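Putative secreted cellulose binding protein (Streptomyces coelicolor, PDB 4OY7) catalyses the copper-dependent oxidative cleavage of glycosidic bonds in cellulose, and this chain is its lytic polysaccharide monooxygenase domain. Local coordinates at residues 1-12 with 45-53; 95-106 with 154-165. All coordinates share one frame; numbering follows the deposited sequence.

Overall arrangement
The chain starts at the copper, runs through strand 4-6 and turns into helix 10-18. Interaction 1 then closes the largely helical loop that follows, bringing residues 45-53 back against the N-terminal segment. Interaction 2 opens later: strand 99-105 meets strand 155-161 and encloses a 47-residue excursion that carries His110 and strands 112-119, 134-141 and 145-146. The two contacts therefore lie in series, neither nested nor crossed. They are linked through one sheet, in which strands 4-6 and 99-105 are neighbours; Gly2 O lies 2.8 Å from Tyr104 OH, a probable hydrogen bond. Together they tie the copper-binding N terminus and the 45-53 loop to the beta-sandwich.

Interaction 1: residues 1-12 with 45-53; sequences HGVAMMPGSRTY and YNWFAVLDS. With CU (copper (II) ion), chain I.
Tyr12 and Trp47 lie side by side, the edge of the tyrosine ring meeting the face of the indole with the planes at 51°. The closest atoms are Tyr12 CD1 and Trp47 CZ3, 3.4 Å apart. On the opposite indole face lies Phe48 CD2, toward the rim, so that the indole lies between the tyrosine edge and a rim atom of Phe48. Its chi1 of 59° sets CG between the backbone N and the carbonyl carbon, turning the six-membered ring toward Tyr12 and Val3. Val3 CG2 comes in at the indole edge, 3.5 Å from Trp47 CE3, while Val3 CG1 meets Val50 CG2. With an alanine in place of Trp47, the edge of Tyr12 and the CG2 methyl of Val3 would probably lose their partner and a gap would open between Tyr12 and Phe48. The tryptophan backbone is held as well: Thr11 OG1 donates to Trp47 O at 2.7 Å, a little out of the carbonyl plane.

Nearer the metal, His1 and Phe48 touch rim to rim, planes at 48°, with Phe48 CD1 in the imidazole plane and 3.6 Å from His1 CD2. Leu51 CD2 approaches the same ring obliquely, 3.7 Å from His1 CE1, and Ala49 CB adds a further contact. A weak bond from Gly2 N to Phe48 O joins the backbones. His1 binds copper through N and ND1, each at 2.2 Å, and His110 supplies the third nitrogen. This is the histidine brace of lytic polysaccharide monooxygenases, here with one imidazole flanked by the 45-53 loop.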
loop_
_atom_site.group_PDB
_atom_site.type_symbol
_atom_site.label_atom_id
_atom_site.label_comp_id
_atom_site.label_asym_id
_atom_site.label_seq_id
_atom_site.Cartn_x
_atom_site.Cartn_y
_atom_site.Cartn_z
ATOM N N HIS A 1 4.709 11.749 -2.787
ATOM C CA HIS A 1 5.404 10.434 -2.846
ATOM C C HIS A 1 5.307 9.759 -1.508
ATOM O O HIS A 1 5.763 10.308 -0.475
ATOM C CB HIS A 1 6.857 10.584 -3.290
ATOM C CG HIS A 1 7.005 10.761 -4.768
ATOM N ND1 HIS A 1 6.286 11.700 -5.472
ATOM C CD2 HIS A 1 7.785 10.128 -5.675
ATOM C CE1 HIS A 1 6.625 11.651 -6.748
ATOM N NE2 HIS A 1 7.538 10.714 -6.898
ATOM N N GLY A 2 4.711 8.570 -1.539
ATOM C CA GLY A 2 4.574 7.726 -0.372
ATOM C C GLY A 2 3.556 6.624 -0.597
ATOM O O GLY A 2 2.622 6.776 -1.395
ATOM N N VAL A 3 3.779 5.528 0.120
ATOM C CA VAL A 3 2.821 4.464 0.321
ATOM C C VAL A 3 2.820 4.126 1.827
ATOM O O VAL A 3 3.637 4.664 2.597
ATOM C CB VAL A 3 3.177 3.212 -0.501
ATOM C CG1 VAL A 3 2.985 3.472 -2.000
ATOM C CG2 VAL A 3 4.577 2.706 -0.160
ATOM N N ALA A 4 1.900 3.254 2.239
ATOM C CA ALA A 4 1.742 2.911 3.611
ATOM C C ALA A 4 3.021 2.252 4.153
ATOM O O ALA A 4 3.636 1.411 3.477
ATOM C CB ALA A 4 0.565 1.979 3.798
ATOM N N MET A 5 3.418 2.669 5.365
ATOM C CA MET A 5 4.536 2.039 6.061
ATOM C C MET A 5 4.122 1.106 7.207
ATOM O O MET A 5 4.846 0.166 7.545
ATOM C CB MET A 5 5.491 3.117 6.598
ATOM C CG MET A 5 6.096 3.998 5.507
ATOM S SD MET A 5 6.912 5.459 6.186
ATOM C CE MET A 5 8.245 4.586 6.973
ATOM N N MET A 6 2.956 1.354 7.804
ATOM C CA MET A 6 2.444 0.555 8.917
ATOM C C MET A 6 0.916 0.622 8.856
ATOM O O MET A 6 0.374 1.722 9.010
ATOM C CB MET A 6 2.891 1.151 10.262
ATOM C CG MET A 6 4.328 0.852 10.657
ATOM S SD MET A 6 4.667 0.944 12.443
ATOM C CE MET A 6 3.578 -0.330 13.046
ATOM N N PRO A 7 0.213 -0.499 8.499
ATOM C CA PRO A 7 0.727 -1.772 7.929
ATOM C C PRO A 7 1.318 -1.525 6.549
ATOM O O PRO A 7 0.681 -0.903 5.685
ATOM C CB PRO A 7 -0.532 -2.643 7.806
ATOM C CG PRO A 7 -1.632 -1.669 7.647
ATOM C CD PRO A 7 -1.260 -0.501 8.539
ATOM N N GLY A 8 2.538 -2.005 6.369
ATOM C CA GLY A 8 3.352 -1.609 5.248
ATOM C C GLY A 8 2.819 -2.139 3.956
ATOM O O GLY A 8 2.273 -3.231 3.901
ATOM N N SER A 9 2.998 -1.353 2.904
ATOM C CA SER A 9 2.560 -1.710 1.574
ATOM C C SER A 9 3.508 -2.761 0.982
ATOM O O SER A 9 4.574 -3.041 1.548
ATOM C CB SER A 9 2.546 -0.459 0.702
ATOM O OG SER A 9 3.864 -0.113 0.321
ATOM N N ARG A 10 3.108 -3.365 -0.136
ATOM C CA ARG A 10 3.946 -4.412 -0.764
ATOM C C ARG A 10 5.331 -3.904 -1.139
ATOM O O ARG A 10 6.347 -4.560 -0.848
ATOM C CB ARG A 10 3.255 -4.989 -1.989
ATOM C CG ARG A 10 2.054 -5.841 -1.632
ATOM C CD ARG A 10 1.318 -6.423 -2.829
ATOM N NE ARG A 10 0.343 -7.378 -2.320
ATOM C CZ ARG A 10 -0.568 -8.006 -3.039
ATOM N NH1 ARG A 10 -0.656 -7.782 -4.348
ATOM N NH2 ARG A 10 -1.404 -8.853 -2.441
ATOM N N THR A 11 5.382 -2.759 -1.804
ATOM C CA THR A 11 6.687 -2.227 -2.187
ATOM C C THR A 11 7.546 -1.849 -0.968
ATOM O O THR A 11 8.758 -2.015 -0.978
ATOM C CB THR A 11 6.611 -1.040 -3.145
ATOM O OG1 THR A 11 5.831 0.017 -2.567
ATOM C CG2 THR A 11 6.056 -1.473 -4.511
ATOM N N TYR A 12 6.916 -1.337 0.081
ATOM C CA TYR A 12 7.658 -0.938 1.261
ATOM C C TYR A 12 8.197 -2.150 2.007
ATOM O O TYR A 12 9.351 -2.214 2.329
ATOM C CB TYR A 12 6.797 -0.054 2.176
ATOM C CG TYR A 12 7.528 0.396 3.408
ATOM C CD1 TYR A 12 8.633 1.242 3.321
ATOM C CD2 TYR A 12 7.148 -0.062 4.670
ATOM C CE1 TYR A 12 9.314 1.665 4.461
ATOM C CE2 TYR A 12 7.822 0.359 5.800
ATOM C CZ TYR A 12 8.908 1.202 5.698
ATOM O OH TYR A 12 9.582 1.595 6.869
ATOM N N TYR A 45 13.822 0.794 -5.241
ATOM C CA TYR A 45 14.493 2.057 -4.961
ATOM C C TYR A 45 13.463 3.176 -4.916
ATOM O O TYR A 45 13.646 4.150 -4.195
ATOM C CB TYR A 45 15.553 2.364 -5.997
ATOM C CG TYR A 45 16.735 1.426 -5.933
ATOM C CD1 TYR A 45 17.490 1.282 -4.765
ATOM C CD2 TYR A 45 17.118 0.701 -7.051
ATOM C CE1 TYR A 45 18.606 0.441 -4.738
ATOM C CE2 TYR A 45 18.201 -0.162 -7.017
ATOM C CZ TYR A 45 18.947 -0.278 -5.870
ATOM O OH TYR A 45 20.028 -1.144 -5.863
ATOM N N ASN A 46 12.388 3.020 -5.686
ATOM C CA ASN A 46 11.293 4.013 -5.740
ATOM C C ASN A 46 9.997 3.468 -5.180
ATOM O O ASN A 46 8.949 3.713 -5.715
ATOM C CB ASN A 46 11.065 4.444 -7.186
ATOM C CG ASN A 46 12.236 5.224 -7.742
ATOM O OD1 ASN A 46 12.400 6.427 -7.450
ATOM N ND2 ASN A 46 13.028 4.575 -8.572
ATOM N N TRP A 47 10.098 2.745 -4.075
ATOM C CA TRP A 47 8.948 2.090 -3.452
ATOM C C TRP A 47 7.743 2.995 -3.127
ATOM O O TRP A 47 6.596 2.525 -3.077
ATOM C CB TRP A 47 9.436 1.383 -2.180
ATOM C CG TRP A 47 10.076 2.277 -1.152
ATOM C CD1 TRP A 47 11.401 2.566 -1.021
ATOM C CD2 TRP A 47 9.410 3.002 -0.097
ATOM N NE1 TRP A 47 11.604 3.410 0.041
ATOM C CE2 TRP A 47 10.396 3.682 0.628
ATOM C CE3 TRP A 47 8.065 3.153 0.286
ATOM C CZ2 TRP A 47 10.092 4.499 1.718
ATOM C CZ3 TRP A 47 7.775 3.936 1.391
ATOM C CH2 TRP A 47 8.788 4.606 2.086
ATOM N N PHE A 48 8.023 4.283 -2.982
ATOM C CA PHE A 48 7.048 5.320 -2.658
ATOM C C PHE A 48 6.349 5.923 -3.876
ATOM O O PHE A 48 5.445 6.739 -3.714
ATOM C CB PHE A 48 7.781 6.437 -1.894
ATOM C CG PHE A 48 9.128 6.783 -2.494
ATOM C CD1 PHE A 48 9.216 7.423 -3.731
ATOM C CD2 PHE A 48 10.315 6.430 -1.846
ATOM C CE1 PHE A 48 10.442 7.720 -4.310
ATOM C CE2 PHE A 48 11.540 6.737 -2.417
ATOM C CZ PHE A 48 11.599 7.370 -3.646
ATOM N N ALA A 49 6.745 5.543 -5.084
ATOM C CA ALA A 49 6.345 6.282 -6.270
ATOM C C ALA A 49 5.230 5.599 -7.054
ATOM O O ALA A 49 5.137 5.730 -8.269
ATOM C CB ALA A 49 7.574 6.558 -7.150
ATOM N N VAL A 50 4.341 4.905 -6.332
ATOM C CA VAL A 50 3.230 4.199 -6.965
ATOM C C VAL A 50 2.094 5.202 -7.234
ATOM O O VAL A 50 1.163 5.346 -6.435
ATOM C CB VAL A 50 2.728 3.021 -6.112
ATOM C CG1 VAL A 50 1.794 2.176 -6.953
ATOM C CG2 VAL A 50 3.892 2.152 -5.669
ATOM N N LEU A 51 2.170 5.881 -8.366
ATOM C CA LEU A 51 1.402 7.074 -8.603
ATOM C C LEU A 51 0.782 7.083 -9.991
ATOM O O LEU A 51 1.240 6.415 -10.908
ATOM C CB LEU A 51 2.291 8.316 -8.378
ATOM C CG LEU A 51 3.432 8.559 -9.386
ATOM C CD1 LEU A 51 3.016 9.405 -10.580
ATOM C CD2 LEU A 51 4.577 9.269 -8.671
ATOM N N ASP A 52 -0.320 7.814 -10.117
ATOM C CA ASP A 52 -0.932 8.102 -11.414
ATOM C C ASP A 52 -1.091 9.622 -11.403
ATOM O O ASP A 52 -1.852 10.163 -10.589
ATOM C CB ASP A 52 -2.288 7.409 -11.553
ATOM C CG ASP A 52 -3.041 7.781 -12.833
ATOM O OD1 ASP A 52 -4.158 7.238 -13.001
ATOM O OD2 ASP A 52 -2.536 8.567 -13.660
ATOM N N SER A 53 -0.378 10.293 -12.305
ATOM C CA SER A 53 -0.446 11.753 -12.456
ATOM C C SER A 53 -1.831 12.319 -12.767
ATOM O O SER A 53 -2.048 13.517 -12.565
ATOM C CB SER A 53 0.467 12.230 -13.595
ATOM O OG SER A 53 1.749 11.698 -13.421
HETATM CU CU CU I . 5.022 13.239 -4.426
HETATM O O HOH W 1 4.525 13.953 -5.987
#

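Interaction 2: residues 95-106 with 154-165; sequences TSGATIPVEYSN and GHYYWDLALPSG
Pro163 O is gripped twice by the turn at 95-98. Ser96 OG donates to it at 2.7 Å, in the carbonyl plane and on a lone pair, and Gly97 N adds a weak bond at 3.1 Å. The same Gly97 N also reaches Leu162 O weakly, and a water donates to that carbonyl. From this end the two strands run antiparallel, their directions 157° apart, and Ile100-Leu160, Val102-Trp158 and Tyr104-Tyr156 are hydrogen-bonded pairs with two backbone bonds each. The bond from Val102 N to Trp158 O measures 2.7 Å.

The side chains of these pairs share one face. Val102 CG1, anti to the backbone N (chi1 171°), sits over the six-membered ring of Trp158, 3.8 Å from its centroid, in a CH-pi contact. The other branch, Val102 CG2, packs 3.6 Å from Leu160 CB. Ile100 crosses Leu162 at about a right angle and tightly, CG2 to CD1 being 3.4 Å.

On the other face Glu103 lays its carboxylate flat over the His155 imidazole, planes only 2° apart, with OE1 3.3 Å above the ring plane and over its centre. This is a stack, not a hydrogen bond; His155 ND1 donates instead to Gly153 O.

Strand 4-6 pairs with the far side of 99-105, and 145-146 with that of 155-161. The face bearing Val102, Tyr104, Tyr156 and Trp158 packs on the second sheet of the sandwich, where the three aromatic rings meet Phe114 of strand 112-119 and Trp158 NE1 bonds Gln138 of strand 134-141.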
loop_
_atom_site.group_PDB
_atom_site.type_symbol
_atom_site.label_atom_id
_atom_site.label_comp_id
_atom_site.label_asym_id
_atom_site.label_seq_id
_atom_site.Cartn_x
_atom_site.Cartn_y
_atom_site.Cartn_z
ATOM N N THR A 95 -4.966 -7.504 15.006
ATOM C CA THR A 95 -6.045 -7.987 15.840
ATOM C C THR A 95 -7.336 -7.315 15.405
ATOM O O THR A 95 -7.503 -6.088 15.544
ATOM C CB THR A 95 -5.770 -7.719 17.316
ATOM O OG1 THR A 95 -4.498 -8.278 17.668
ATOM C CG2 THR A 95 -6.852 -8.374 18.193
ATOM N N SER A 96 -8.277 -8.131 14.931
ATOM C CA SER A 96 -9.606 -7.641 14.622
ATOM C C SER A 96 -10.211 -7.034 15.893
ATOM O O SER A 96 -10.163 -7.622 16.969
ATOM C CB SER A 96 -10.477 -8.795 14.125
ATOM O OG SER A 96 -11.792 -8.378 13.860
ATOM N N GLY A 97 -10.734 -5.823 15.749
ATOM C CA GLY A 97 -11.301 -5.082 16.853
ATOM C C GLY A 97 -10.377 -4.058 17.503
ATOM O O GLY A 97 -10.861 -3.215 18.249
ATOM N N ALA A 98 -9.069 -4.154 17.266
ATOM C CA ALA A 98 -8.096 -3.227 17.852
ATOM C C ALA A 98 -8.009 -1.948 17.030
ATOM O O ALA A 98 -8.275 -1.952 15.826
ATOM C CB ALA A 98 -6.723 -3.869 17.909
ATOM N N THR A 99 -7.644 -0.872 17.717
ATOM C CA THR A 99 -7.290 0.402 17.108
ATOM C C THR A 99 -5.781 0.447 16.967
ATOM O O THR A 99 -5.074 0.219 17.950
ATOM C CB THR A 99 -7.796 1.572 17.977
ATOM O OG1 THR A 99 -9.235 1.501 18.046
ATOM C CG2 THR A 99 -7.378 2.923 17.363
ATOM N N ILE A 100 -5.288 0.739 15.762
ATOM C CA ILE A 100 -3.852 0.628 15.450
ATOM C C ILE A 100 -3.307 1.956 14.965
ATOM O O ILE A 100 -4.032 2.758 14.387
ATOM C CB ILE A 100 -3.566 -0.487 14.400
ATOM C CG1 ILE A 100 -4.233 -0.198 13.042
ATOM C CG2 ILE A 100 -3.985 -1.858 14.937
ATOM C CD1 ILE A 100 -3.599 -0.936 11.878
ATOM N N PRO A 101 -2.019 2.214 15.213
ATOM C CA PRO A 101 -1.414 3.438 14.677
ATOM C C PRO A 101 -0.971 3.216 13.234
ATOM O O PRO A 101 -0.086 2.395 12.989
ATOM C CB PRO A 101 -0.196 3.653 15.571
ATOM C CG PRO A 101 0.159 2.295 16.084
ATOM C CD PRO A 101 -1.121 1.499 16.137
ATOM N N VAL A 102 -1.509 3.991 12.313
ATOM C CA VAL A 102 -1.184 3.878 10.880
ATOM C C VAL A 102 -0.098 4.902 10.542
ATOM O O VAL A 102 -0.108 5.992 11.102
ATOM C CB VAL A 102 -2.437 4.112 10.001
ATOM C CG1 VAL A 102 -2.076 4.210 8.508
ATOM C CG2 VAL A 102 -3.482 3.024 10.242
ATOM N N GLU A 103 0.859 4.503 9.689
ATOM C CA GLU A 103 1.962 5.358 9.233
ATOM C C GLU A 103 2.004 5.318 7.732
ATOM O O GLU A 103 1.877 4.233 7.169
ATOM C CB GLU A 103 3.305 4.869 9.809
ATOM C CG GLU A 103 3.307 5.004 11.319
ATOM C CD GLU A 103 4.674 4.947 12.006
ATOM O OE1 GLU A 103 5.732 4.945 11.361
ATOM O OE2 GLU A 103 4.691 4.901 13.237
ATOM N N TYR A 104 2.056 6.484 7.093
ATOM C CA TYR A 104 2.129 6.564 5.644
ATOM C C TYR A 104 3.288 7.470 5.270
ATOM O O TYR A 104 3.437 8.545 5.856
ATOM C CB TYR A 104 0.813 7.091 5.081
ATOM C CG TYR A 104 0.604 6.891 3.595
ATOM C CD1 TYR A 104 1.305 7.669 2.674
ATOM C CD2 TYR A 104 -0.322 5.980 3.103
ATOM C CE1 TYR A 104 1.131 7.507 1.319
ATOM C CE2 TYR A 104 -0.529 5.838 1.756
ATOM C CZ TYR A 104 0.213 6.593 0.863
ATOM O OH TYR A 104 0.021 6.447 -0.487
ATOM N N SER A 105 4.162 7.012 4.369
ATOM C CA SER A 105 5.366 7.761 4.036
ATOM C C SER A 105 5.075 9.178 3.588
ATOM O O SER A 105 4.191 9.396 2.809
ATOM C CB SER A 105 6.143 7.047 2.924
ATOM O OG SER A 105 7.212 7.840 2.439
ATOM N N ASN A 106 5.871 10.136 4.080
ATOM C CA ASN A 106 5.837 11.506 3.544
ATOM C C ASN A 106 7.103 11.805 2.742
ATOM O O ASN A 106 7.711 12.862 2.906
ATOM C CB ASN A 106 5.648 12.552 4.651
ATOM C CG ASN A 106 6.795 12.590 5.623
ATOM O OD1 ASN A 106 7.700 11.764 5.551
ATOM N ND2 ASN A 106 6.751 13.525 6.559
ATOM N N GLY A 154 10.187 9.158 7.845
ATOM C CA GLY A 154 9.186 10.215 7.925
ATOM C C GLY A 154 7.825 9.720 7.508
ATOM O O GLY A 154 7.705 8.891 6.592
ATOM N N HIS A 155 6.782 10.194 8.193
ATOM C CA HIS A 155 5.447 9.716 7.867
ATOM C C HIS A 155 4.323 10.596 8.393
ATOM O O HIS A 155 4.454 11.313 9.406
ATOM C CB HIS A 155 5.253 8.309 8.427
ATOM C CG HIS A 155 5.441 8.244 9.902
ATOM N ND1 HIS A 155 6.685 8.181 10.492
ATOM C CD2 HIS A 155 4.545 8.289 10.916
ATOM C CE1 HIS A 155 6.544 8.182 11.806
ATOM N NE2 HIS A 155 5.253 8.221 12.086
ATOM N N TYR A 156 3.216 10.517 7.671
ATOM C CA TYR A 156 1.900 10.872 8.199
ATOM C C TYR A 156 1.483 9.794 9.194
ATOM O O TYR A 156 1.943 8.665 9.124
ATOM C CB TYR A 156 0.886 10.942 7.061
ATOM C CG TYR A 156 1.161 12.017 6.028
ATOM C CD1 TYR A 156 0.680 13.320 6.190
ATOM C CD2 TYR A 156 1.882 11.730 4.874
ATOM C CE1 TYR A 156 0.922 14.285 5.229
ATOM C CE2 TYR A 156 2.125 12.695 3.910
ATOM C CZ TYR A 156 1.626 13.961 4.085
ATOM O OH TYR A 156 1.891 14.903 3.130
ATOM N N TYR A 157 0.641 10.149 10.147
ATOM C CA TYR A 157 0.217 9.243 11.177
ATOM C C TYR A 157 -1.235 9.565 11.553
ATOM O O TYR A 157 -1.650 10.741 11.635
ATOM C CB TYR A 157 1.139 9.266 12.432
ATOM C CG TYR A 157 1.167 10.533 13.238
ATOM C CD1 TYR A 157 0.258 10.747 14.259
ATOM C CD2 TYR A 157 2.125 11.509 13.018
ATOM C CE1 TYR A 157 0.294 11.892 15.029
ATOM C CE2 TYR A 157 2.169 12.659 13.793
ATOM C CZ TYR A 157 1.248 12.847 14.790
ATOM O OH TYR A 157 1.265 14.003 15.544
ATOM N N TRP A 158 -1.972 8.489 11.798
ATOM C CA TRP A 158 -3.354 8.521 12.281
ATOM C C TRP A 158 -3.743 7.178 12.879
ATOM O O TRP A 158 -3.011 6.207 12.749
ATOM C CB TRP A 158 -4.326 8.902 11.178
ATOM C CG TRP A 158 -4.504 7.932 10.039
ATOM C CD1 TRP A 158 -5.412 6.905 9.976
ATOM C CD2 TRP A 158 -3.792 7.909 8.786
ATOM N NE1 TRP A 158 -5.319 6.256 8.761
ATOM C CE2 TRP A 158 -4.340 6.855 8.012
ATOM C CE3 TRP A 158 -2.766 8.710 8.231
ATOM C CZ2 TRP A 158 -3.896 6.561 6.732
ATOM C CZ3 TRP A 158 -2.317 8.422 6.946
ATOM C CH2 TRP A 158 -2.892 7.354 6.203
ATOM N N ASP A 159 -4.882 7.133 13.562
ATOM C CA ASP A 159 -5.365 5.889 14.154
ATOM C C ASP A 159 -6.432 5.263 13.255
ATOM O O ASP A 159 -7.227 5.993 12.662
ATOM C CB ASP A 159 -6.002 6.149 15.520
ATOM C CG ASP A 159 -5.020 6.652 16.555
ATOM O OD1 ASP A 159 -3.884 6.133 16.603
ATOM O OD2 ASP A 159 -5.424 7.527 17.366
ATOM N N LEU A 160 -6.453 3.927 13.191
ATOM C CA LEU A 160 -7.506 3.158 12.520
ATOM C C LEU A 160 -8.121 2.102 13.453
ATOM O O LEU A 160 -7.401 1.221 13.934
ATOM C CB LEU A 160 -6.931 2.463 11.279
ATOM C CG LEU A 160 -7.820 1.444 10.544
ATOM C CD1 LEU A 160 -9.138 2.079 10.084
ATOM C CD2 LEU A 160 -7.011 0.792 9.413
ATOM N N ALA A 161 -9.440 2.176 13.665
ATOM C CA ALA A 161 -10.178 1.193 14.465
ATOM C C ALA A 161 -10.553 0.047 13.554
ATOM O O ALA A 161 -11.375 0.221 12.654
ATOM C CB ALA A 161 -11.430 1.827 15.069
ATOM N N LEU A 162 -9.901 -1.098 13.719
ATOM C CA LEU A 162 -10.079 -2.216 12.800
ATOM C C LEU A 162 -11.418 -2.890 13.105
ATOM O O LEU A 162 -11.737 -3.128 14.265
ATOM C CB LEU A 162 -8.938 -3.228 12.956
ATOM C CG LEU A 162 -7.542 -2.681 12.619
ATOM C CD1 LEU A 162 -6.453 -3.521 13.274
ATOM C CD2 LEU A 162 -7.382 -2.628 11.096
ATOM N N PRO A 163 -12.197 -3.219 12.069
ATOM C CA PRO A 163 -13.464 -3.909 12.320
ATOM C C PRO A 163 -13.281 -5.200 13.126
ATOM O O PRO A 163 -12.242 -5.870 12.998
ATOM C CB PRO A 163 -13.971 -4.244 10.909
ATOM C CG PRO A 163 -13.256 -3.357 10.000
ATOM C CD PRO A 163 -11.952 -3.014 10.632
ATOM N N SER A 164 -14.274 -5.489 13.964
ATOM C CA SER A 164 -14.440 -6.776 14.639
ATOM C C SER A 164 -14.986 -7.835 13.690
ATOM O O SER A 164 -15.439 -7.513 12.581
ATOM C CB SER A 164 -15.412 -6.638 15.788
ATOM O OG SER A 164 -14.887 -5.783 16.767
ATOM N N GLY A 165 -14.915 -9.092 14.131
ATOM C CA GLY A 165 -15.493 -10.212 13.387
ATOM C C GLY A 165 -14.697 -10.641 12.172
ATOM O O GLY A 165 -15.236 -11.335 11.323
HETATM O O HOH W 2 -12.843 -1.492 16.069
HETATM O O HOH W 3 9.148 8.152 4.402
#